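Local coordinates for putative uncharacterized protein (Mycobacterium tuberculosis, PDB 3I7T) that is of unknown function but belongs to the RidA (YjgF/YER057c/UK114) family and forms a homotrimer, at residues S20-I25 and E53-Q58; P27-A32 and G57-T62; D47-I52 and Q88-I93; Y72-S77 and T103-P108; R80-V85 and T97-V102. All coordinates share one frame; numbering follows the deposited sequence.

Overall arrangement
The five contacts spread over one alpha/beta chain whose two long helices pack on a mixed sheet. Contacts 1 and 2 hold the C-terminal end of helix 41-58 to neighbouring strands 22-25 and 28-35, mainly through alanine methyls, met by Val29 and by the end of Arg21. Contact 3 joins that helix to helix 79-90, nearest the centre of the chain, and contact 5 packs helix 79-90 on strand 99-101. These four are buried and apolar, except that an arginine end joins contact 1. Contact 4 is only partly buried: it ties the end of strand 66-73 to an irregular loop, lies about 24 Å from contact 1 between centres, and lies against both neighbouring subunits.

Contact 1: S20-I25 and E53-Q58; sequences SRAVRI and EIALGQ
Two bends in the Arg21 chain, at chi2 (-75°) and chi3 (-48°), carry its guanidinium to Ala55 of helix 41-58. The first torsion sets CG opposite the carbonyl carbon and close to the backbone N, and the bends then place Arg21 NH2 4.0 Å from Ala55 CB. The group meets this methyl obliquely. The approach is simple van der Waals packing beside a charged group that has its hydrogen bonds elsewhere, NH1 to Thr34 OG1 on strand 28-35. Next along the chain, Ala22 points its CB toward the helix and stops 4.1 Å from Ala55 CB, with Ala55 O slightly further from the same methyl at 4.2 Å. Ala55 is thus met by two consecutive residues, and the backbones draw in to 5.9 Å between Ala22 CA and Ala55 CA. Both neighbours can face one way because Arg21 and Ala22 stand together opposite Val7 of strand 4-7 in a classic beta bulge. Beyond the bulge the strand alternates regularly, Val23 and Ile25 turning from the helix to pack on Val96 and Val67 of the second subunit, in keeping with a sheet that has helices on one face and the trimer on the other. Arg24 returns to the helix side with a nearly straight chain, and its NH1 makes a hydrogen bond to Ala59 O just past the helix.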
# COMPACT_ATOMS: atom_id res chain seq x y z
N SER A 20 7.14 10.44 9.59
CA SER A 20 8.43 9.88 9.97
C SER A 20 8.99 9.01 8.86
O SER A 20 8.25 8.47 8.05
CB SER A 20 8.29 9.01 11.23
OG SER A 20 7.92 9.77 12.35
N ARG A 21 10.31 8.87 8.84
CA ARG A 21 10.94 7.96 7.90
C ARG A 21 10.56 6.51 8.24
O ARG A 21 10.25 5.72 7.35
CB ARG A 21 12.47 8.14 7.95
CG ARG A 21 12.97 9.39 7.24
CD ARG A 21 12.92 9.21 5.73
NE ARG A 21 13.52 7.93 5.36
CZ ARG A 21 13.09 7.16 4.36
NH1 ARG A 21 12.05 7.53 3.63
NH2 ARG A 21 13.70 6.00 4.11
N ALA A 22 10.58 6.18 9.54
CA ALA A 22 10.18 4.85 10.00
C ALA A 22 9.51 4.92 11.36
O ALA A 22 9.84 5.78 12.19
CB ALA A 22 11.37 3.93 10.06
N VAL A 23 8.58 4.00 11.61
CA VAL A 23 7.97 3.87 12.92
C VAL A 23 7.98 2.40 13.31
O VAL A 23 7.70 1.54 12.47
CB VAL A 23 6.52 4.43 12.93
CG1 VAL A 23 5.87 4.24 14.31
CG2 VAL A 23 6.55 5.89 12.56
N ARG A 24 8.33 2.13 14.57
CA ARG A 24 8.31 0.79 15.15
C ARG A 24 7.38 0.75 16.39
O ARG A 24 7.48 1.60 17.26
CB ARG A 24 9.74 0.35 15.54
CG ARG A 24 9.78 -0.93 16.42
CD ARG A 24 11.21 -1.37 16.77
NE ARG A 24 11.26 -2.74 17.29
CZ ARG A 24 12.32 -3.54 17.18
NH1 ARG A 24 13.42 -3.11 16.56
NH2 ARG A 24 12.28 -4.77 17.66
N ILE A 25 6.44 -0.20 16.42
CA ILE A 25 5.72 -0.56 17.66
C ILE A 25 5.58 -2.06 17.68
O ILE A 25 5.23 -2.66 16.67
CB ILE A 25 4.26 -0.03 17.74
CG1 ILE A 25 3.97 1.01 16.68
CG2 ILE A 25 3.85 0.34 19.18
CD1 ILE A 25 3.44 0.36 15.43
N GLU A 53 17.32 0.94 4.36
CA GLU A 53 18.20 0.26 5.30
C GLU A 53 18.59 1.17 6.47
O GLU A 53 18.52 0.76 7.62
CB GLU A 53 19.46 -0.24 4.60
CG GLU A 53 20.32 -1.14 5.48
CD GLU A 53 21.42 -1.89 4.72
OE1 GLU A 53 22.08 -1.29 3.85
OE2 GLU A 53 21.66 -3.08 5.03
N ILE A 54 18.98 2.40 6.17
CA ILE A 54 19.38 3.35 7.20
C ILE A 54 18.23 3.60 8.18
O ILE A 54 18.42 3.62 9.41
CB ILE A 54 19.84 4.69 6.58
CG1 ILE A 54 21.11 4.50 5.76
CG2 ILE A 54 20.05 5.76 7.67
CD1 ILE A 54 21.54 5.78 5.02
N ALA A 55 17.03 3.78 7.64
CA ALA A 55 15.87 4.04 8.48
C ALA A 55 15.55 2.81 9.32
O ALA A 55 15.37 2.90 10.54
CB ALA A 55 14.67 4.46 7.64
N LEU A 56 15.53 1.65 8.67
CA LEU A 56 15.36 0.39 9.38
C LEU A 56 16.34 0.21 10.53
O LEU A 56 15.94 -0.15 11.65
CB LEU A 56 15.50 -0.79 8.39
CG LEU A 56 14.32 -0.95 7.43
CD1 LEU A 56 14.57 -2.07 6.41
CD2 LEU A 56 13.05 -1.23 8.25
N GLY A 57 17.63 0.44 10.26
CA GLY A 57 18.68 0.21 11.26
C GLY A 57 18.49 1.12 12.46
O GLY A 57 18.71 0.72 13.60
N GLN A 58 18.06 2.34 12.20
CA GLN A 58 17.73 3.23 13.31
C GLN A 58 16.48 2.84 14.10
O GLN A 58 16.29 3.29 15.23
CB GLN A 58 17.65 4.67 12.81
CG GLN A 58 19.02 5.21 12.41
CD GLN A 58 18.94 6.62 11.91
OE1 GLN A 58 18.82 6.86 10.71
NE2 GLN A 58 18.98 7.57 12.83

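Contact 2: P27-A32 and G57-T62; sequences PLVVVA and GQAGAT
Val29 of strand 28-35 spreads its two methyls over the turn that ends helix 41-58, giving each a different alanine. Its chi1 of -179° turns CG1 opposite the backbone N, where it lies 3.9 Å from Ala59 CB. CG2, opposite the carbonyl carbon, takes the other side of the fork and sits 4.2 Å from Ala61 CB, with Ala59 O at 4.1 Å from the same CG2. Both alanines aim their CB bonds at the strand, although Gly60 between them has none to aim. Gly60 has a positive phi (70°) and is the C-prime residue of a Schellman motif: its N bonds to Gly57 O at 3.1 Å, and Ala61 N reaches back to Leu56 O at 2.9 Å. This reversal brings Ala59 and Ala61 round to the same valine. Leu56 packs on Val29 from the last helical turn, while Val30, pointing the other way, meets Arg68 of the second subunit. No hydrogen bond crosses between the segments. Between them the junction is apolar, valine methyls against alanine methyls; the directed bond to the turn comes from neighbouring Arg24, whose NH1 donates to Ala59 O.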
# COMPACT_ATOMS: atom_id res chain seq x y z
N PRO A 27 6.68 -5.66 17.04
CA PRO A 27 7.73 -6.17 16.17
C PRO A 27 7.62 -5.53 14.79
O PRO A 27 8.51 -5.72 13.94
CB PRO A 27 7.41 -7.66 16.10
CG PRO A 27 5.87 -7.72 16.28
CD PRO A 27 5.41 -6.37 16.84
N LEU A 28 6.55 -4.77 14.58
CA LEU A 28 6.34 -4.05 13.33
C LEU A 28 7.23 -2.82 13.16
O LEU A 28 7.32 -1.99 14.07
CB LEU A 28 4.89 -3.59 13.26
CG LEU A 28 4.48 -2.99 11.92
CD1 LEU A 28 4.69 -4.05 10.82
CD2 LEU A 28 3.02 -2.50 11.94
N VAL A 29 7.85 -2.72 11.99
CA VAL A 29 8.50 -1.47 11.54
C VAL A 29 7.95 -1.13 10.15
O VAL A 29 8.04 -1.94 9.21
CB VAL A 29 10.02 -1.60 11.48
CG1 VAL A 29 10.65 -0.31 11.03
CG2 VAL A 29 10.57 -2.01 12.86
N VAL A 30 7.34 0.05 10.02
CA VAL A 30 6.95 0.56 8.70
C VAL A 30 7.86 1.69 8.24
O VAL A 30 8.30 2.52 9.04
CB VAL A 30 5.47 1.00 8.66
CG1 VAL A 30 4.58 -0.19 8.93
CG2 VAL A 30 5.21 2.10 9.66
N VAL A 31 8.16 1.70 6.95
CA VAL A 31 9.03 2.69 6.36
C VAL A 31 8.25 3.50 5.31
O VAL A 31 7.49 2.95 4.50
CB VAL A 31 10.29 2.01 5.76
CG1 VAL A 31 11.32 3.04 5.24
CG2 VAL A 31 10.95 1.11 6.81
N ALA A 32 8.45 4.82 5.36
CA ALA A 32 7.84 5.76 4.42
C ALA A 32 8.22 5.46 2.98
O ALA A 32 9.24 4.82 2.72
CB ALA A 32 8.28 7.21 4.77
N GLY A 57 17.63 0.44 10.26
CA GLY A 57 18.68 0.21 11.26
C GLY A 57 18.49 1.12 12.46
O GLY A 57 18.71 0.72 13.60
N GLN A 58 18.06 2.34 12.20
CA GLN A 58 17.73 3.23 13.31
C GLN A 58 16.48 2.84 14.10
O GLN A 58 16.29 3.29 15.23
CB GLN A 58 17.65 4.67 12.81
CG GLN A 58 19.02 5.21 12.41
CD GLN A 58 18.94 6.62 11.91
OE1 GLN A 58 18.82 6.86 10.71
NE2 GLN A 58 18.98 7.57 12.83
N ALA A 59 15.67 1.96 13.53
CA ALA A 59 14.52 1.36 14.21
C ALA A 59 14.82 -0.07 14.69
O ALA A 59 13.90 -0.83 15.01
CB ALA A 59 13.28 1.39 13.30
N GLY A 60 16.10 -0.44 14.77
CA GLY A 60 16.45 -1.78 15.25
C GLY A 60 16.08 -2.92 14.31
O GLY A 60 15.87 -4.05 14.76
N ALA A 61 15.98 -2.65 13.02
CA ALA A 61 15.65 -3.68 12.03
C ALA A 61 16.68 -3.71 10.92
O ALA A 61 17.45 -2.76 10.75
CB ALA A 61 14.26 -3.42 11.45
N THR A 62 16.66 -4.80 10.14
CA THR A 62 17.57 -4.96 9.00
C THR A 62 16.75 -5.32 7.76
O THR A 62 15.55 -5.61 7.85
CB THR A 62 18.67 -6.05 9.24
OG1 THR A 62 18.09 -7.36 9.19
CG2 THR A 62 19.39 -5.88 10.59

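Contact 3: D47-I52 and Q88-I93; sequences DALRRI and QAFGKI
Leu49 of helix 41-58 fits its forked end against helix 79-90, one methyl to Ala89 and the other to Phe90, where the two long helices of this alpha/beta fold meet on one face of the sheet. CD1 touches Ala89 CB at 3.9 Å, with the Ala89 CB bond pointing toward helix 41-58. CD2 comes to the rim of the phenyl ring, near its plane, 4.1 Å from Phe90 CE2, the two side chains running at a slant to each other. The Phe90 CB bond points neither toward nor away from helix 41-58; its chi1 of -68° then brings the ring nearer Leu49. Val66 and Thr69 of strand 66-73 also border the phenyl group, and Ile114 of strand 112-119 packs on Leu49 from the sheet, so both side chains link the helices to the sheet. Leu49 CD1 also lies 3.8 Å from Val85 CG1, one turn before Ala89. On another side of helix 41-58, Arg51 forms a side-on salt bridge to Asp47, one turn back, with Asp47 OD2 in the guanidinium plane: Arg51 NE, 2.7 Å from Asp47 OD2, meets it from above the carboxylate plane, and Arg51 NH2, at 2.9 Å, uses its syn lone pair.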
# COMPACT_ATOMS: atom_id res chain seq x y z
N ASP A 47 19.88 3.86 -4.21
CA ASP A 47 19.91 4.89 -3.17
C ASP A 47 18.65 4.86 -2.31
O ASP A 47 18.70 5.09 -1.10
CB ASP A 47 20.11 6.27 -3.80
CG ASP A 47 20.58 7.30 -2.79
OD1 ASP A 47 21.63 7.06 -2.14
OD2 ASP A 47 19.91 8.35 -2.64
N ALA A 48 17.50 4.56 -2.93
CA ALA A 48 16.26 4.44 -2.17
C ALA A 48 16.37 3.28 -1.20
O ALA A 48 15.91 3.37 -0.07
CB ALA A 48 15.05 4.28 -3.10
N LEU A 49 17.00 2.19 -1.64
CA LEU A 49 17.12 1.01 -0.79
C LEU A 49 18.14 1.23 0.31
O LEU A 49 17.98 0.70 1.40
CB LEU A 49 17.48 -0.23 -1.61
CG LEU A 49 16.37 -0.75 -2.53
CD1 LEU A 49 16.83 -1.92 -3.42
CD2 LEU A 49 15.15 -1.14 -1.72
N ARG A 50 19.18 2.01 0.02
CA ARG A 50 20.15 2.37 1.05
C ARG A 50 19.47 3.17 2.17
O ARG A 50 19.74 2.94 3.34
CB ARG A 50 21.32 3.16 0.48
CG ARG A 50 22.50 3.24 1.46
CD ARG A 50 23.29 4.53 1.30
N ARG A 51 18.61 4.11 1.80
CA ARG A 51 17.91 4.93 2.78
C ARG A 51 16.90 4.10 3.59
O ARG A 51 16.73 4.31 4.80
CB ARG A 51 17.22 6.11 2.10
CG ARG A 51 18.20 7.09 1.46
CD ARG A 51 17.50 8.00 0.43
NE ARG A 51 18.53 8.74 -0.31
CZ ARG A 51 19.10 9.86 0.13
NH1 ARG A 51 18.72 10.40 1.28
NH2 ARG A 51 20.04 10.46 -0.59
N ILE A 52 16.22 3.18 2.93
CA ILE A 52 15.37 2.23 3.67
C ILE A 52 16.16 1.46 4.74
O ILE A 52 15.71 1.36 5.88
CB ILE A 52 14.66 1.29 2.70
CG1 ILE A 52 13.62 2.11 1.94
CG2 ILE A 52 13.99 0.12 3.45
CD1 ILE A 52 12.99 1.41 0.77
N GLN A 88 19.46 -7.84 -6.07
CA GLN A 88 20.75 -7.81 -5.40
C GLN A 88 20.56 -7.54 -3.90
O GLN A 88 21.31 -8.06 -3.08
CB GLN A 88 21.70 -6.79 -6.07
CG GLN A 88 23.21 -7.14 -5.96
CD GLN A 88 23.71 -8.13 -7.04
OE1 GLN A 88 22.97 -9.01 -7.50
NE2 GLN A 88 24.98 -8.00 -7.42
N ALA A 89 19.55 -6.75 -3.55
CA ALA A 89 19.25 -6.48 -2.14
C ALA A 89 18.47 -7.63 -1.48
O ALA A 89 18.70 -7.97 -0.32
CB ALA A 89 18.50 -5.15 -1.99
N PHE A 90 17.56 -8.26 -2.22
CA PHE A 90 16.61 -9.18 -1.59
C PHE A 90 16.54 -10.60 -2.17
O PHE A 90 15.56 -11.31 -1.95
CB PHE A 90 15.20 -8.59 -1.62
CG PHE A 90 15.01 -7.38 -0.76
CD1 PHE A 90 14.96 -7.49 0.63
CD2 PHE A 90 14.82 -6.13 -1.33
CE1 PHE A 90 14.75 -6.38 1.44
CE2 PHE A 90 14.61 -5.01 -0.55
CZ PHE A 90 14.57 -5.13 0.85
N GLY A 91 17.58 -11.02 -2.88
CA GLY A 91 17.59 -12.34 -3.49
C GLY A 91 17.39 -13.49 -2.51
O GLY A 91 16.72 -14.47 -2.83
N LYS A 92 17.98 -13.37 -1.32
CA LYS A 92 17.80 -14.42 -0.30
C LYS A 92 16.54 -14.17 0.53
O LYS A 92 15.75 -15.08 0.78
CB LYS A 92 19.00 -14.46 0.64
CG LYS A 92 20.34 -14.30 -0.06
CD LYS A 92 21.44 -13.77 0.88
CE LYS A 92 21.20 -12.30 1.28
NZ LYS A 92 20.22 -12.13 2.37
N ILE A 93 16.35 -12.92 0.92
CA ILE A 93 15.26 -12.51 1.80
C ILE A 93 13.88 -12.68 1.15
O ILE A 93 12.97 -13.31 1.73
CB ILE A 93 15.49 -11.06 2.27
CG1 ILE A 93 16.84 -10.97 3.01
CG2 ILE A 93 14.31 -10.59 3.11
CD1 ILE A 93 17.57 -9.61 2.87

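Contact 4: Y72-S77 and T103-P108; sequences YVTDIS and TALIAP
Thr74 lays its CG2 methyl against the branch point of Leu105, 4.1 Å from Leu105 CG. The same CG2 is 4.4 Å from Ala104 CA, so the methyl also brushes the loop backbone. Its chi1 of 59° gives OG1 the position between the backbone N and carbonyl carbon and turns the methyl, not the hydroxyl, to the leucine. Leu105 has a second point of support on the strand itself, Tyr72 CB, which stands 4.1 Å from Leu105 CD2. Only the root of Tyr72 takes part; its ring leads off toward Val100 and Val102, and its hydroxyl makes a weak hydrogen bond to Glu115 OE2. The contact thus joins the end of a sheet strand to the loop linking strands 99-101 and 112-119, in a part of this RidA-family chain that lies against both neighbouring subunits. Thr103 packs on Thr103 of both neighbouring subunits, consistent with a place near the threefold axis, and its OG1 bonds to Glu101 OE2 of the second subunit. Past Thr74 the loop continues through an Asx turn. Asp75 OD1 accepts from Ser77 N at 2.8 Å and from Ser77 OG at 2.7 Å, both from the same face of the carboxylate plane, Ser77 N on the anti side and Ser77 OG on the syn side. This double grip fixes the carboxylate over the start of the 3-10 turn, where Ile76 packs on Leu105 of the third subunit.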
# COMPACT_ATOMS: atom_id res chain seq x y z
N TYR A 72 6.90 2.13 -6.81
CA TYR A 72 6.29 3.00 -7.80
C TYR A 72 7.35 3.49 -8.77
O TYR A 72 8.36 4.06 -8.35
CB TYR A 72 5.65 4.22 -7.13
CG TYR A 72 4.75 3.88 -5.98
CD1 TYR A 72 3.44 3.48 -6.20
CD2 TYR A 72 5.19 3.96 -4.66
CE1 TYR A 72 2.59 3.16 -5.15
CE2 TYR A 72 4.35 3.64 -3.60
CZ TYR A 72 3.05 3.24 -3.85
OH TYR A 72 2.19 2.91 -2.81
N VAL A 73 7.09 3.32 -10.06
CA VAL A 73 8.01 3.80 -11.08
C VAL A 73 7.30 4.72 -12.07
O VAL A 73 6.08 4.60 -12.28
CB VAL A 73 8.69 2.65 -11.83
CG1 VAL A 73 9.65 1.93 -10.91
CG2 VAL A 73 7.64 1.69 -12.42
N THR A 74 8.04 5.63 -12.68
CA THR A 74 7.42 6.49 -13.67
C THR A 74 7.45 5.85 -15.06
O THR A 74 6.72 6.27 -15.95
CB THR A 74 8.00 7.94 -13.68
OG1 THR A 74 9.41 7.93 -13.95
CG2 THR A 74 7.71 8.64 -12.35
N ASP A 75 8.28 4.83 -15.25
CA ASP A 75 8.30 4.12 -16.52
C ASP A 75 8.49 2.63 -16.29
O ASP A 75 9.62 2.16 -16.13
CB ASP A 75 9.41 4.64 -17.42
CG ASP A 75 9.43 3.93 -18.76
OD1 ASP A 75 8.73 2.90 -18.90
OD2 ASP A 75 10.15 4.40 -19.68
N ILE A 76 7.38 1.90 -16.26
CA ILE A 76 7.43 0.49 -15.91
C ILE A 76 8.10 -0.36 -17.00
O ILE A 76 8.43 -1.53 -16.79
CB ILE A 76 6.02 -0.08 -15.53
CG1 ILE A 76 6.16 -1.29 -14.60
CG2 ILE A 76 5.20 -0.39 -16.79
CD1 ILE A 76 4.94 -1.58 -13.81
N SER A 77 8.31 0.23 -18.18
CA SER A 77 9.04 -0.48 -19.21
C SER A 77 10.49 -0.67 -18.78
O SER A 77 11.23 -1.47 -19.37
CB SER A 77 8.94 0.22 -20.57
OG SER A 77 9.86 1.28 -20.68
N THR A 103 1.81 8.31 -12.71
CA THR A 103 2.04 9.44 -13.60
C THR A 103 3.22 10.29 -13.14
O THR A 103 4.01 10.73 -13.96
CB THR A 103 0.78 10.31 -13.83
OG1 THR A 103 0.17 10.63 -12.57
CG2 THR A 103 -0.22 9.59 -14.71
N ALA A 104 3.33 10.51 -11.83
CA ALA A 104 4.40 11.35 -11.28
C ALA A 104 4.75 10.99 -9.84
O ALA A 104 3.93 10.46 -9.11
CB ALA A 104 4.01 12.83 -11.37
N LEU A 105 6.00 11.26 -9.45
CA LEU A 105 6.38 11.28 -8.04
C LEU A 105 6.49 12.74 -7.59
O LEU A 105 6.22 13.65 -8.37
CB LEU A 105 7.68 10.49 -7.80
CG LEU A 105 7.62 9.03 -8.25
CD1 LEU A 105 9.00 8.39 -8.35
CD2 LEU A 105 6.68 8.19 -7.38
N ILE A 106 6.88 12.98 -6.34
CA ILE A 106 6.84 14.32 -5.74
C ILE A 106 7.65 15.39 -6.50
O ILE A 106 7.35 16.58 -6.42
CB ILE A 106 7.32 14.28 -4.27
CG1 ILE A 106 6.99 15.59 -3.56
CG2 ILE A 106 8.81 13.94 -4.19
CD1 ILE A 106 5.57 15.66 -3.09
N ALA A 107 8.66 14.96 -7.25
CA ALA A 107 9.47 15.87 -8.07
C ALA A 107 9.75 15.21 -9.41
O ALA A 107 9.84 13.98 -9.50
CB ALA A 107 10.77 16.21 -7.36
N PRO A 108 9.88 16.03 -10.47
CA PRO A 108 9.89 15.48 -11.83
C PRO A 108 11.12 14.62 -12.17
O PRO A 108 11.05 13.80 -13.08
CB PRO A 108 9.82 16.72 -12.74
CG PRO A 108 9.90 17.93 -11.83
CD PRO A 108 10.13 17.48 -10.42

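Contact 5: R80-V85 and T97-V102; sequences REVGEV and TSMVEV
Apolar packing carries the contact between Val82 and Met99, with one methyl at each end. Met99 CE lies 4.1 Å from Val82 CG1, while Met99 SD stays further from that methyl, at 5.0 Å. The methionine chain runs extended through its first two torsions, CG being opposite the backbone N (chi1 -171°), which carries the sulfur well out from the strand toward helix 79-90. The bend at chi3, -67°, places CE beside Val82 and Gly83. Val82 points its CB at the strand and offers CG1, leaving Val82 CG2 5.2 Å from Met99 CE. Backbone packing adds a looser touch: Met99 CE is 4.5 Å from Gly83 N, at a residue that has no side chain. The CA atoms of Gly83 and Met99 remain 9.3 Å apart, so the long methionine bridges most of the gap between layers. These layers belong to a beta-alpha-beta unit, strand 66-73, helix 79-90 and strand 99-101, in which the two strands lie parallel and adjacent and the helix packs over them. Ile76 and Trp79 border Met99, and Ile41 and Thr45 of helix 41-58 lie against Val82, so the methyl pair is bordered by residues of both helices. Polar bonds lie outside the methyl contact: the backbones of Ser98 and Val100 pair with Ile71, and Ser98 OG bonds to Glu115 OE2 of the third subunit.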
# COMPACT_ATOMS: atom_id res chain seq x y z
N ARG A 80 13.18 -3.91 -15.40
CA ARG A 80 14.35 -4.76 -15.22
C ARG A 80 15.52 -4.09 -14.54
O ARG A 80 16.21 -4.71 -13.76
CB ARG A 80 14.79 -5.37 -16.54
CG ARG A 80 14.25 -6.77 -16.73
CD ARG A 80 14.84 -7.44 -17.94
NE ARG A 80 14.13 -8.69 -18.20
CZ ARG A 80 14.28 -9.79 -17.47
NH1 ARG A 80 15.13 -9.81 -16.45
NH2 ARG A 80 13.58 -10.88 -17.77
N GLU A 81 15.74 -2.81 -14.84
CA GLU A 81 16.80 -2.04 -14.20
C GLU A 81 16.51 -1.96 -12.71
O GLU A 81 17.43 -2.05 -11.88
CB GLU A 81 16.88 -0.63 -14.80
CG GLU A 81 17.69 -0.51 -16.11
CD GLU A 81 18.08 0.95 -16.45
OE1 GLU A 81 19.00 1.54 -15.82
OE2 GLU A 81 17.45 1.51 -17.39
N VAL A 82 15.24 -1.80 -12.36
CA VAL A 82 14.82 -1.69 -10.97
C VAL A 82 14.88 -3.05 -10.29
O VAL A 82 15.46 -3.20 -9.22
CB VAL A 82 13.40 -1.10 -10.85
CG1 VAL A 82 12.96 -1.05 -9.40
CG2 VAL A 82 13.35 0.28 -11.44
N GLY A 83 14.30 -4.06 -10.94
CA GLY A 83 14.33 -5.42 -10.42
C GLY A 83 15.72 -5.94 -10.08
O GLY A 83 15.90 -6.59 -9.06
N GLU A 84 16.70 -5.67 -10.94
CA GLU A 84 18.06 -6.13 -10.71
C GLU A 84 18.60 -5.64 -9.38
O GLU A 84 19.26 -6.39 -8.65
CB GLU A 84 18.98 -5.65 -11.82
CG GLU A 84 18.86 -6.43 -13.11
CD GLU A 84 19.66 -5.82 -14.23
OE1 GLU A 84 20.79 -5.33 -13.97
OE2 GLU A 84 19.16 -5.82 -15.38
N VAL A 85 18.37 -4.37 -9.08
CA VAL A 85 18.79 -3.79 -7.82
C VAL A 85 18.02 -4.37 -6.61
O VAL A 85 18.60 -4.63 -5.56
CB VAL A 85 18.66 -2.24 -7.85
CG1 VAL A 85 19.01 -1.65 -6.51
CG2 VAL A 85 19.51 -1.64 -8.96
N THR A 97 6.56 -8.22 -3.25
CA THR A 97 6.52 -6.85 -3.76
C THR A 97 5.38 -6.63 -4.70
O THR A 97 4.67 -7.56 -5.09
CB THR A 97 7.68 -6.45 -4.71
OG1 THR A 97 8.62 -7.51 -4.89
CG2 THR A 97 8.33 -5.16 -4.29
N SER A 98 5.26 -5.37 -5.11
CA SER A 98 4.43 -4.96 -6.23
C SER A 98 5.19 -3.88 -6.95
O SER A 98 5.99 -3.20 -6.33
CB SER A 98 3.09 -4.41 -5.75
OG SER A 98 2.52 -5.34 -4.85
N MET A 99 4.96 -3.73 -8.24
CA MET A 99 5.55 -2.62 -8.98
C MET A 99 4.49 -2.06 -9.89
O MET A 99 3.97 -2.77 -10.74
CB MET A 99 6.74 -3.09 -9.81
CG MET A 99 7.55 -1.97 -10.44
SD MET A 99 8.77 -2.57 -11.65
CE MET A 99 9.88 -3.45 -10.58
N VAL A 100 4.18 -0.78 -9.73
CA VAL A 100 3.21 -0.17 -10.63
C VAL A 100 3.70 1.16 -11.15
O VAL A 100 4.47 1.86 -10.51
CB VAL A 100 1.84 0.09 -9.98
CG1 VAL A 100 1.19 -1.23 -9.56
CG2 VAL A 100 2.00 1.06 -8.80
N GLU A 101 3.21 1.52 -12.33
CA GLU A 101 3.61 2.78 -12.89
C GLU A 101 2.67 3.89 -12.44
O GLU A 101 1.44 3.73 -12.48
CB GLU A 101 3.61 2.67 -14.40
CG GLU A 101 4.29 3.82 -15.08
CD GLU A 101 4.35 3.59 -16.56
OE1 GLU A 101 5.18 2.76 -17.00
OE2 GLU A 101 3.56 4.22 -17.27
N VAL A 102 3.24 5.01 -12.00
CA VAL A 102 2.44 6.19 -11.66
C VAL A 102 2.72 7.34 -12.63
O VAL A 102 3.76 7.36 -13.29
CB VAL A 102 2.67 6.63 -10.20
CG1 VAL A 102 2.14 5.57 -9.24
CG2 VAL A 102 4.15 6.90 -9.94